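Local atomic coordinates of rutinosidase (Aspergillus niger, PDB entry 6I1A), a protein that hydrolyses rutinosides such as rutin as a secreted family 5 glycoside hydrolase, and may also act on beta-1,3-glucans and catalyse transglycosylation. Residues Val239-Ser244 with Gln249-Asp254; Thr188-Asn193 with Val262-His267; Asp16-Lys21 with Phe255-Asn260. All coordinates share one frame; numbering follows the deposited sequence.

Contact 1 of 3, residues Val239-Ser244 with Gln249-Asp254. With EDO (1,2-ethanediol), chain H; EDO (1,2-ethanediol), chain P.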
loop_
_atom_site.group_PDB
_atom_site.type_symbol
_atom_site.label_atom_id
_atom_site.label_comp_id
_atom_site.label_asym_id
_atom_site.label_seq_id
_atom_site.Cartn_x
_atom_site.Cartn_y
_atom_site.Cartn_z
ATOM N N VAL A 239 -18.527 -18.989 10.110
ATOM C CA VAL A 239 -17.272 -19.212 9.344
ATOM C C VAL A 239 -16.537 -17.868 9.270
ATOM O O VAL A 239 -17.117 -16.830 8.832
ATOM C CB VAL A 239 -17.524 -19.795 7.944
ATOM C CG1 VAL A 239 -16.268 -19.791 7.108
ATOM C CG2 VAL A 239 -18.088 -21.217 8.066
ATOM N N MET A 240 -15.277 -17.875 9.686
ATOM C CA MET A 240 -14.398 -16.710 9.611
ATOM C C MET A 240 -13.434 -16.885 8.429
ATOM O O MET A 240 -12.627 -17.857 8.391
ATOM C CB MET A 240 -13.633 -16.592 10.919
ATOM C CG MET A 240 -12.628 -15.435 10.917
ATOM S SD MET A 240 -11.975 -15.037 12.570
ATOM C CE MET A 240 -13.371 -14.200 13.291
ATOM N N PHE A 241 -13.579 -16.000 7.469
ATOM C CA PHE A 241 -12.833 -16.005 6.203
ATOM C C PHE A 241 -11.665 -15.026 6.298
ATOM O O PHE A 241 -11.897 -13.797 6.370
ATOM C CB PHE A 241 -13.762 -15.668 5.046
ATOM C CG PHE A 241 -13.114 -15.668 3.694
ATOM C CD1 PHE A 241 -11.907 -16.320 3.444
ATOM C CD2 PHE A 241 -13.747 -15.025 2.649
ATOM C CE1 PHE A 241 -11.310 -16.268 2.183
ATOM C CE2 PHE A 241 -13.162 -15.004 1.390
ATOM C CZ PHE A 241 -11.951 -15.601 1.155
ATOM N N GLN A 242 -10.448 -15.575 6.318
ATOM C CA GLN A 242 -9.203 -14.783 6.228
ATOM C C GLN A 242 -8.849 -14.681 4.739
ATOM O O GLN A 242 -8.243 -15.614 4.186
ATOM C CB GLN A 242 -8.117 -15.457 7.060
ATOM C CG GLN A 242 -7.013 -14.541 7.535
ATOM C CD GLN A 242 -6.352 -13.795 6.396
ATOM O OE1 GLN A 242 -5.609 -14.395 5.611
ATOM N NE2 GLN A 242 -6.640 -12.494 6.255
ATOM N N GLY A 243 -9.309 -13.604 4.085
ATOM C CA GLY A 243 -9.164 -13.449 2.637
ATOM C C GLY A 243 -7.839 -12.854 2.244
ATOM O O GLY A 243 -7.776 -11.920 1.436
ATOM N N SER A 244 -6.752 -13.419 2.747
ATOM C CA SER A 244 -5.386 -12.954 2.430
ATOM C C SER A 244 -5.304 -11.482 2.851
ATOM O O SER A 244 -5.833 -11.092 3.886
ATOM C CB SER A 244 -5.045 -13.234 0.975
ATOM O OG SER A 244 -3.654 -13.090 0.709
ATOM N N GLN A 249 -13.788 -5.626 0.658
ATOM C CA GLN A 249 -14.597 -5.245 -0.504
ATOM C C GLN A 249 -14.360 -6.174 -1.691
ATOM O O GLN A 249 -15.248 -6.401 -2.516
ATOM C CB GLN A 249 -14.266 -3.799 -0.944
ATOM C CG GLN A 249 -14.104 -2.758 0.185
ATOM C CD GLN A 249 -12.848 -2.660 1.020
ATOM O OE1 GLN A 249 -12.725 -3.240 2.093
ATOM N NE2 GLN A 249 -11.976 -1.671 0.761
ATOM N N TYR A 250 -13.136 -6.718 -1.838
ATOM C CA TYR A 250 -12.783 -7.612 -2.941
ATOM C C TYR A 250 -13.667 -8.834 -2.930
ATOM O O TYR A 250 -13.976 -9.385 -4.016
ATOM C CB TYR A 250 -11.311 -8.027 -2.856
ATOM C CG TYR A 250 -10.828 -8.980 -3.902
ATOM C CD1 TYR A 250 -10.280 -8.530 -5.079
ATOM C CD2 TYR A 250 -10.810 -10.367 -3.687
ATOM C CE1 TYR A 250 -9.834 -9.409 -6.047
ATOM C CE2 TYR A 250 -10.317 -11.239 -4.613
ATOM C CZ TYR A 250 -9.875 -10.771 -5.822
ATOM O OH TYR A 250 -9.385 -11.671 -6.695
ATOM N N TRP A 251 -13.991 -9.345 -1.738
ATOM C CA TRP A 251 -14.699 -10.630 -1.601
ATOM C C TRP A 251 -16.206 -10.448 -1.370
ATOM O O TRP A 251 -16.940 -11.405 -1.451
ATOM C CB TRP A 251 -14.140 -11.428 -0.401
ATOM C CG TRP A 251 -12.670 -11.696 -0.426
ATOM C CD1 TRP A 251 -11.697 -11.104 0.318
ATOM C CD2 TRP A 251 -12.020 -12.760 -1.135
ATOM N NE1 TRP A 251 -10.471 -11.681 0.054
ATOM C CE2 TRP A 251 -10.651 -12.716 -0.813
ATOM C CE3 TRP A 251 -12.492 -13.692 -2.073
ATOM C CZ2 TRP A 251 -9.738 -13.607 -1.358
ATOM C CZ3 TRP A 251 -11.574 -14.576 -2.592
ATOM C CH2 TRP A 251 -10.228 -14.540 -2.245
ATOM N N GLU A 252 -16.629 -9.254 -0.990
ATOM C CA GLU A 252 -18.050 -8.980 -0.579
ATOM C C GLU A 252 -19.089 -9.474 -1.594
ATOM O O GLU A 252 -20.115 -10.057 -1.114
ATOM C CB GLU A 252 -18.257 -7.466 -0.382
ATOM C CG GLU A 252 -17.776 -7.036 0.954
ATOM C CD GLU A 252 -17.951 -5.542 1.181
ATOM O OE1 GLU A 252 -18.612 -4.898 0.367
ATOM O OE2 GLU A 252 -17.476 -5.085 2.206
ATOM N N GLY A 253 -18.842 -9.216 -2.870
ATOM C CA GLY A 253 -19.766 -9.565 -3.950
ATOM C C GLY A 253 -19.868 -11.045 -4.129
ATOM O O GLY A 253 -20.798 -11.503 -4.844
ATOM N N ASP A 254 -19.029 -11.869 -3.504
ATOM C CA ASP A 254 -19.022 -13.333 -3.754
ATOM C C ASP A 254 -19.939 -14.118 -2.829
ATOM O O ASP A 254 -20.089 -15.326 -3.034
ATOM C CB ASP A 254 -17.599 -13.897 -3.567
ATOM C CG ASP A 254 -16.613 -13.381 -4.593
ATOM O OD1 ASP A 254 -17.034 -13.190 -5.786
ATOM O OD2 ASP A 254 -15.421 -13.216 -4.234
HETATM C C1 EDO H . -10.718 -9.695 3.635
HETATM O O1 EDO H . -10.001 -9.714 2.439
HETATM C C2 EDO H . -9.806 -10.081 4.724
HETATM O O2 EDO H . -10.229 -11.201 5.333
HETATM C C1 EDO P . -9.601 1.282 -0.189
HETATM O O1 EDO P . -10.719 1.418 0.725
HETATM C C2 EDO P . -10.112 0.852 -1.515
HETATM O O2 EDO P . -11.232 -0.041 -1.444
#

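Contact 2 of 3, residues Thr188-Asn193 with Val262-His267. With EDO (1,2-ethanediol), chain H.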
loop_
_atom_site.group_PDB
_atom_site.type_symbol
_atom_site.label_atom_id
_atom_site.label_comp_id
_atom_site.label_asym_id
_atom_site.label_seq_id
_atom_site.Cartn_x
_atom_site.Cartn_y
_atom_site.Cartn_z
ATOM N N THR A 188 -16.146 -20.384 16.606
ATOM C CA THR A 188 -16.113 -19.904 15.223
ATOM C C THR A 188 -15.066 -20.714 14.479
ATOM O O THR A 188 -13.980 -20.943 14.987
ATOM C CB THR A 188 -15.872 -18.394 15.139
ATOM O OG1 THR A 188 -17.026 -17.727 15.642
ATOM C CG2 THR A 188 -15.507 -17.894 13.780
ATOM N N LEU A 189 -15.382 -21.153 13.253
ATOM C CA LEU A 189 -14.473 -21.977 12.448
ATOM C C LEU A 189 -13.777 -21.114 11.393
ATOM O O LEU A 189 -14.452 -20.468 10.554
ATOM C CB LEU A 189 -15.319 -23.069 11.759
ATOM C CG LEU A 189 -14.567 -24.211 11.127
ATOM C CD1 LEU A 189 -15.495 -25.463 10.948
ATOM C CD2 LEU A 189 -14.062 -23.838 9.803
ATOM N N GLU A 190 -12.449 -21.100 11.417
ATOM C CA GLU A 190 -11.630 -20.350 10.456
ATOM C C GLU A 190 -10.806 -21.318 9.614
ATOM O O GLU A 190 -9.818 -21.905 10.092
ATOM C CB GLU A 190 -10.672 -19.390 11.177
ATOM C CG GLU A 190 -9.930 -18.502 10.206
ATOM C CD GLU A 190 -9.229 -17.336 10.843
ATOM O OE1 GLU A 190 -8.799 -17.429 12.012
ATOM O OE2 GLU A 190 -9.189 -16.264 10.178
ATOM N N PRO A 191 -11.237 -21.582 8.354
ATOM C CA PRO A 191 -10.680 -22.719 7.607
ATOM C C PRO A 191 -9.438 -22.472 6.754
ATOM O O PRO A 191 -8.923 -23.395 6.124
ATOM C CB PRO A 191 -11.887 -23.047 6.689
ATOM C CG PRO A 191 -12.491 -21.733 6.377
ATOM C CD PRO A 191 -12.438 -21.031 7.735
ATOM N N ILE A 192 -8.946 -21.232 6.753
ATOM C CA ILE A 192 -7.679 -20.945 6.048
ATOM C C ILE A 192 -7.058 -19.708 6.694
ATOM O O ILE A 192 -7.786 -18.895 7.298
ATOM C CB ILE A 192 -7.905 -20.757 4.521
ATOM C CG1 ILE A 192 -6.613 -20.955 3.702
ATOM C CG2 ILE A 192 -8.575 -19.440 4.199
ATOM C CD1 ILE A 192 -6.905 -21.242 2.215
ATOM N N ASN A 193 -5.740 -19.579 6.513
ATOM C CA ASN A 193 -4.987 -18.418 7.046
ATOM C C ASN A 193 -3.990 -17.950 6.015
ATOM O O ASN A 193 -3.137 -18.741 5.563
ATOM C CB ASN A 193 -4.264 -18.823 8.315
ATOM C CG ASN A 193 -3.513 -17.648 8.900
ATOM O OD1 ASN A 193 -4.129 -16.786 9.520
ATOM N ND2 ASN A 193 -2.188 -17.613 8.704
ATOM N N VAL A 262 -17.923 -13.953 8.732
ATOM C CA VAL A 262 -17.183 -12.787 9.263
ATOM C C VAL A 262 -15.812 -12.804 8.620
ATOM O O VAL A 262 -15.206 -13.880 8.466
ATOM C CB VAL A 262 -17.126 -12.867 10.799
ATOM C CG1 VAL A 262 -16.528 -14.159 11.327
ATOM C CG2 VAL A 262 -16.372 -11.666 11.414
ATOM N N PHE A 263 -15.287 -11.646 8.267
ATOM C CA PHE A 263 -13.926 -11.559 7.740
ATOM C C PHE A 263 -12.903 -11.438 8.869
ATOM O O PHE A 263 -13.196 -10.774 9.862
ATOM C CB PHE A 263 -13.785 -10.361 6.812
ATOM C CG PHE A 263 -14.499 -10.504 5.509
ATOM C CD1 PHE A 263 -13.974 -11.323 4.538
ATOM C CD2 PHE A 263 -15.535 -9.642 5.192
ATOM C CE1 PHE A 263 -14.588 -11.438 3.298
ATOM C CE2 PHE A 263 -16.163 -9.738 3.954
ATOM C CZ PHE A 263 -15.656 -10.632 3.000
ATOM N N ASP A 264 -11.746 -12.029 8.661
ATOM C CA ASP A 264 -10.584 -11.869 9.576
ATOM C C ASP A 264 -9.538 -11.066 8.829
ATOM O O ASP A 264 -8.966 -11.539 7.807
ATOM C CB ASP A 264 -10.017 -13.226 9.928
ATOM C CG ASP A 264 -8.719 -13.188 10.709
ATOM O OD1 ASP A 264 -8.341 -12.069 11.110
ATOM O OD2 ASP A 264 -8.081 -14.260 10.986
ATOM N N THR A 265 -9.303 -9.826 9.237
ATOM C CA THR A 265 -8.240 -9.000 8.675
ATOM C C THR A 265 -6.996 -9.017 9.551
ATOM O O THR A 265 -7.126 -9.118 10.773
ATOM C CB THR A 265 -8.706 -7.563 8.442
ATOM O OG1 THR A 265 -9.206 -7.064 9.692
ATOM C CG2 THR A 265 -9.745 -7.478 7.340
ATOM N N HIS A 266 -5.840 -9.025 8.915
ATOM C CA HIS A 266 -4.559 -9.060 9.660
ATOM C C HIS A 266 -3.818 -7.774 9.345
ATOM O O HIS A 266 -3.567 -7.496 8.177
ATOM C CB HIS A 266 -3.699 -10.258 9.228
ATOM C CG HIS A 266 -4.262 -11.562 9.631
ATOM N ND1 HIS A 266 -3.610 -12.768 9.358
ATOM C CD2 HIS A 266 -5.385 -11.879 10.297
ATOM C CE1 HIS A 266 -4.348 -13.769 9.837
ATOM N NE2 HIS A 266 -5.471 -13.266 10.409
ATOM N N HIS A 267 -3.502 -6.979 10.355
ATOM C CA HIS A 267 -2.845 -5.662 10.152
ATOM C C HIS A 267 -1.550 -5.588 10.944
ATOM O O HIS A 267 -1.606 -5.599 12.194
ATOM C CB HIS A 267 -3.799 -4.518 10.602
ATOM C CG HIS A 267 -5.046 -4.431 9.793
ATOM N ND1 HIS A 267 -5.044 -4.416 8.423
ATOM C CD2 HIS A 267 -6.337 -4.381 10.208
ATOM C CE1 HIS A 267 -6.321 -4.312 8.018
ATOM N NE2 HIS A 267 -7.138 -4.311 9.082
HETATM C C1 EDO H . -10.718 -9.695 3.635
HETATM O O1 EDO H . -10.001 -9.714 2.439
HETATM C C2 EDO H . -9.806 -10.081 4.724
HETATM O O2 EDO H . -10.229 -11.201 5.333
#

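Contact 3 of 3, residues Asp16-Lys21 with Phe255-Asn260. With EDO (1,2-ethanediol), chain J.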
loop_
_atom_site.group_PDB
_atom_site.type_symbol
_atom_site.label_atom_id
_atom_site.label_comp_id
_atom_site.label_asym_id
_atom_site.label_seq_id
_atom_site.Cartn_x
_atom_site.Cartn_y
_atom_site.Cartn_z
ATOM N N ASP A 16 -23.898 -13.687 16.948
ATOM C CA ASP A 16 -24.097 -12.958 15.709
ATOM C C ASP A 16 -22.911 -12.015 15.581
ATOM O O ASP A 16 -22.815 -11.090 16.340
ATOM C CB ASP A 16 -25.404 -12.178 15.721
ATOM C CG ASP A 16 -25.682 -11.473 14.434
ATOM O OD1 ASP A 16 -24.821 -11.362 13.578
ATOM O OD2 ASP A 16 -26.845 -11.016 14.277
ATOM N N TRP A 17 -21.977 -12.335 14.689
ATOM C CA TRP A 17 -20.777 -11.479 14.552
ATOM C C TRP A 17 -21.149 -10.046 14.175
ATOM O O TRP A 17 -20.263 -9.175 14.181
ATOM C CB TRP A 17 -19.802 -12.096 13.546
ATOM C CG TRP A 17 -18.856 -13.056 14.196
ATOM C CD1 TRP A 17 -18.875 -14.425 14.164
ATOM C CD2 TRP A 17 -17.692 -12.712 14.970
ATOM N NE1 TRP A 17 -17.857 -14.951 14.896
ATOM C CE2 TRP A 17 -17.079 -13.916 15.363
ATOM C CE3 TRP A 17 -17.096 -11.496 15.387
ATOM C CZ2 TRP A 17 -15.945 -13.959 16.180
ATOM C CZ3 TRP A 17 -15.954 -11.538 16.168
ATOM C CH2 TRP A 17 -15.346 -12.761 16.504
ATOM N N ARG A 18 -22.365 -9.764 13.692
ATOM C CA ARG A 18 -22.760 -8.381 13.382
ATOM C C ARG A 18 -22.927 -7.557 14.658
ATOM O O ARG A 18 -22.857 -6.313 14.558
ATOM C CB ARG A 18 -24.034 -8.358 12.516
ATOM C CG ARG A 18 -23.797 -8.836 11.101
ATOM C CD ARG A 18 -25.110 -9.008 10.309
ATOM N NE ARG A 18 -24.901 -9.688 9.018
ATOM C CZ ARG A 18 -24.306 -9.112 8.025
ATOM N NH1 ARG A 18 -23.935 -7.837 8.099
ATOM N NH2 ARG A 18 -24.115 -9.766 6.881
ATOM N N THR A 19 -23.244 -8.184 15.761
ATOM C CA THR A 19 -23.482 -7.442 17.026
ATOM C C THR A 19 -22.396 -7.737 18.056
ATOM O O THR A 19 -22.231 -6.928 19.001
ATOM C CB THR A 19 -24.889 -7.737 17.545
ATOM O OG1 THR A 19 -25.057 -9.109 17.865
ATOM C CG2 THR A 19 -25.912 -7.312 16.521
ATOM N N PHE A 20 -21.741 -8.880 17.981
ATOM C CA PHE A 20 -20.735 -9.302 18.989
ATOM C C PHE A 20 -19.520 -8.395 18.875
ATOM O O PHE A 20 -19.014 -8.113 17.787
ATOM C CB PHE A 20 -20.385 -10.761 18.735
ATOM C CG PHE A 20 -19.331 -11.303 19.658
ATOM C CD1 PHE A 20 -19.659 -11.757 20.913
ATOM C CD2 PHE A 20 -18.001 -11.327 19.269
ATOM C CE1 PHE A 20 -18.684 -12.228 21.792
ATOM C CE2 PHE A 20 -17.035 -11.819 20.130
ATOM C CZ PHE A 20 -17.374 -12.276 21.384
ATOM N N LYS A 21 -18.985 -8.001 20.016
ATOM C CA LYS A 21 -17.719 -7.254 20.139
ATOM C C LYS A 21 -16.847 -7.978 21.155
ATOM O O LYS A 21 -17.330 -8.494 22.147
ATOM C CB LYS A 21 -17.955 -5.841 20.590
ATOM C CG LYS A 21 -18.736 -5.017 19.562
ATOM C CD LYS A 21 -17.928 -4.005 18.834
ATOM C CE LYS A 21 -18.750 -2.811 18.385
ATOM N NZ LYS A 21 -18.350 -2.357 17.039
ATOM N N PHE A 255 -20.533 -13.487 -1.799
ATOM C CA PHE A 255 -21.391 -14.140 -0.828
ATOM C C PHE A 255 -22.655 -13.328 -0.619
ATOM O O PHE A 255 -22.597 -12.118 -0.488
ATOM C CB PHE A 255 -20.682 -14.257 0.529
ATOM C CG PHE A 255 -19.365 -14.966 0.432
ATOM C CD1 PHE A 255 -18.213 -14.263 0.223
ATOM C CD2 PHE A 255 -19.307 -16.340 0.586
ATOM C CE1 PHE A 255 -17.000 -14.932 0.137
ATOM C CE2 PHE A 255 -18.088 -16.985 0.534
ATOM C CZ PHE A 255 -16.954 -16.275 0.301
ATOM N N PRO A 256 -23.830 -13.986 -0.564
ATOM C CA PRO A 256 -25.057 -13.310 -0.141
ATOM C C PRO A 256 -24.948 -12.832 1.308
ATOM O O PRO A 256 -24.337 -13.516 2.111
ATOM C CB PRO A 256 -26.200 -14.336 -0.275
ATOM C CG PRO A 256 -25.496 -15.628 -0.509
ATOM C CD PRO A 256 -24.068 -15.370 -0.957
ATOM N N ALA A 257 -25.525 -11.680 1.602
ATOM C CA ALA A 257 -25.465 -11.081 2.949
ATOM C C ALA A 257 -26.018 -12.023 4.016
ATOM O O ALA A 257 -25.616 -11.913 5.215
ATOM C CB ALA A 257 -26.235 -9.774 2.979
ATOM N N SER A 258 -26.919 -12.962 3.670
ATOM C CA SER A 258 -27.457 -13.940 4.639
ATOM C C SER A 258 -26.424 -14.978 5.128
ATOM O O SER A 258 -26.699 -15.685 6.113
ATOM C CB SER A 258 -28.672 -14.648 4.018
ATOM O OG SER A 258 -28.297 -15.366 2.878
ATOM N N THR A 259 -25.293 -15.082 4.448
ATOM C CA THR A 259 -24.237 -16.049 4.835
ATOM C C THR A 259 -23.738 -15.748 6.242
ATOM O O THR A 259 -23.472 -14.592 6.523
ATOM C CB THR A 259 -23.072 -16.051 3.856
ATOM O OG1 THR A 259 -23.534 -16.092 2.475
ATOM C CG2 THR A 259 -22.157 -17.232 4.077
ATOM N N ASN A 260 -23.603 -16.778 7.061
ATOM C CA ASN A 260 -23.099 -16.635 8.458
ATOM C C ASN A 260 -21.572 -16.535 8.377
ATOM O O ASN A 260 -20.891 -17.517 8.690
ATOM C CB ASN A 260 -23.606 -17.752 9.345
ATOM C CG ASN A 260 -23.379 -17.492 10.816
ATOM O OD1 ASN A 260 -22.901 -16.384 11.174
ATOM N ND2 ASN A 260 -23.693 -18.459 11.654
HETATM C C1 EDO J . -22.593 -12.976 10.638
HETATM O O1 EDO J . -22.466 -12.504 9.361
HETATM C C2 EDO J . -24.032 -13.350 10.971
HETATM O O2 EDO J . -24.937 -12.230 10.973
HETATM O O HOH W 1 -22.305 -14.947 13.508
HETATM O O HOH W 2 -24.899 -12.560 7.842
#

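Contact 1 of 3, residues Val239-Ser244 with Gln249-Asp254
Phe-241 of strand 239-241 meets Trp-251 of the short helix 248-252 in an edge-to-face pair, the phenyl edge directed at the indole face. The Phe-241 ring and the five-membered ring of Trp-251 have centroids 4.7 Å apart and planes 65° apart. With its CG anti to the backbone N (chi1 -179°), Phe-241 sends CE2 and CZ over the middle of the indole, where both approach Trp-251 CD2 to 3.6 Å. The other indole face is occupied by Tyr-250, which places CD2 above its centre, so the indole is sandwiched between two aromatic side chains.

Gln-242 starts off away from the helix, but its chain bends at chi2 and curls back, letting NE2 donate to Ser-244 O at 2.9 Å; NE2 also reaches Asp-264 O, and OE1 accepts from Glu-194 N. Through its bond to Ser-244 O the amide spans the turn that follows.

Gly-243 is the centre of this inverse gamma turn and supplies the polar half of the contact. Trp-251 NE1 donates to Gly-243 O at 3.0 Å (148° at the hydrogen), close to the indole plane and on a carbonyl lone pair, which fixes the rotation of the indole. A 1,2-ethanediol, probably from the crystallisation liquor, sits alongside: its O2 accepts from Gly-243 N at 2.9 Å, and its O1 lies at the indole edge. Ser-244, the last residue of the turn, bonds through OG to Pro-195 O.

Strand 239-241, helix 248-252 and strand 261-269 form one beta-alpha-beta unit of the TIM barrel, and here Trp-251 packs the helix on the strand.

Contact 2 of 3, residues Thr188-Asn193 with Val262-His267
Glu-190 and Asp-264 both carry CG anti to the backbone N (chi1 -174° and 172°), which drives their carboxylates toward each other inside the TIM barrel, from strands 187-190 and 261-269 that stand on either side of strand 239-241. The glutamate chain stays extended beyond CG and crosses the aspartate at about a right angle. Glu-190 OE2 comes to 2.4 Å from Asp-264 OD2, a very short separation. Arg-92 bridges the two groups, its NE forming a salt bridge with Glu-190 OE1 and its NH2 one with Asp-264 OD2, so that one guanidinium group ties both carboxylates.

Two residues further along the strand, His-266 NE2 donates to Asp-264 OD2 at 2.9 Å, arriving from above the carboxylate plane. His-266 ND1 is hydrogen-bonded to Glu-194 OE2. The imidazole is therefore oriented by a carboxylate at each nitrogen.

Asn-193 and Glu-194 open the Asn-Glu-Pro sequence characteristic of family 5, at the end of the barrel where the active site of this fold lies. The Asn-193 amide is turned 39° from the imidazole, and its OD1 also accepts from Arg-92 NH2. That oxygen lies at the edge of the ring, close to its plane, 3.0 Å from His-266 CE1.

Contact 3 of 3, residues Asp16-Lys21 with Phe255-Asn260
Three acceptors gather round Arg-18 NH2, which has two hydrogens to share among them: Ala-257 O at 3.1 Å, a water, and the carbonyl oxygen of Lys-296. The bond to Ala-257 O reaches a lone pair in the carbonyl plane, but it is bent (136° at the hydrogen) and leaves the guanidinium plane at a tilt. Extended from CG to NE, the arginine spans the distance between two loops and touches the far one mainly with this end.

The water that accepts from NH2 donates in turn to Thr-259 O at 2.8 Å and is also bonded to O1 of a 1,2-ethanediol, probably left from crystallisation. The other hydroxyl of the diol, O2, donates to Asp-16 OD1 at 2.7 Å. A second water links Trp-17 N to Asn-260 OD1, while Asn-260 ND2 is held by Pro-235 O. Two waters and the diol thus bridge the two loops, in keeping with an exposed contact of small buried area.

Each loop is stiffened from within. Asp-16 OD1 accepts from Arg-18 N at 2.9 Å, met from above the carboxylate plane, and this Asx turn sets where the arginine starts. Across the gap, Pro-256 O accepts both Thr-259 N and Thr-259 OG1, the hydroxyl at 2.7 Å, which locks the turn that presents Ala-257 O. Trp-17 is buried, its ring edge-to-face with Phe-300.

An Asx turn in the loop before strand 22-26 therefore meets a type I beta turn in the loop between helix 248-252 and strand 261-269. Both precede barrel strands and so lie at the amino-terminal end of the strands of the TIM barrel, the end remote from the active site.

How the contacts relate
From the N terminus, residues 16-21 lead into the first strand, 22-26, and meet 255-260 much later, so contact 3 closes a loop of more than two hundred residues. Contact 2 starts inside that loop, at 188-193, but ends beyond it, at 262-267; the two therefore cross. Contact 1 closes a short loop nested within both. Strand 239-241 connects them: Met-240 N reaches Leu-189 O, Phe-241 N reaches Val-262 O, and Val-239 N reaches Asn-260 O. Trp-17 NE1 also approaches Thr-188 OG1. Together the contacts tie the barrel's amino-terminal loops, its outer helical layer and its polar interior.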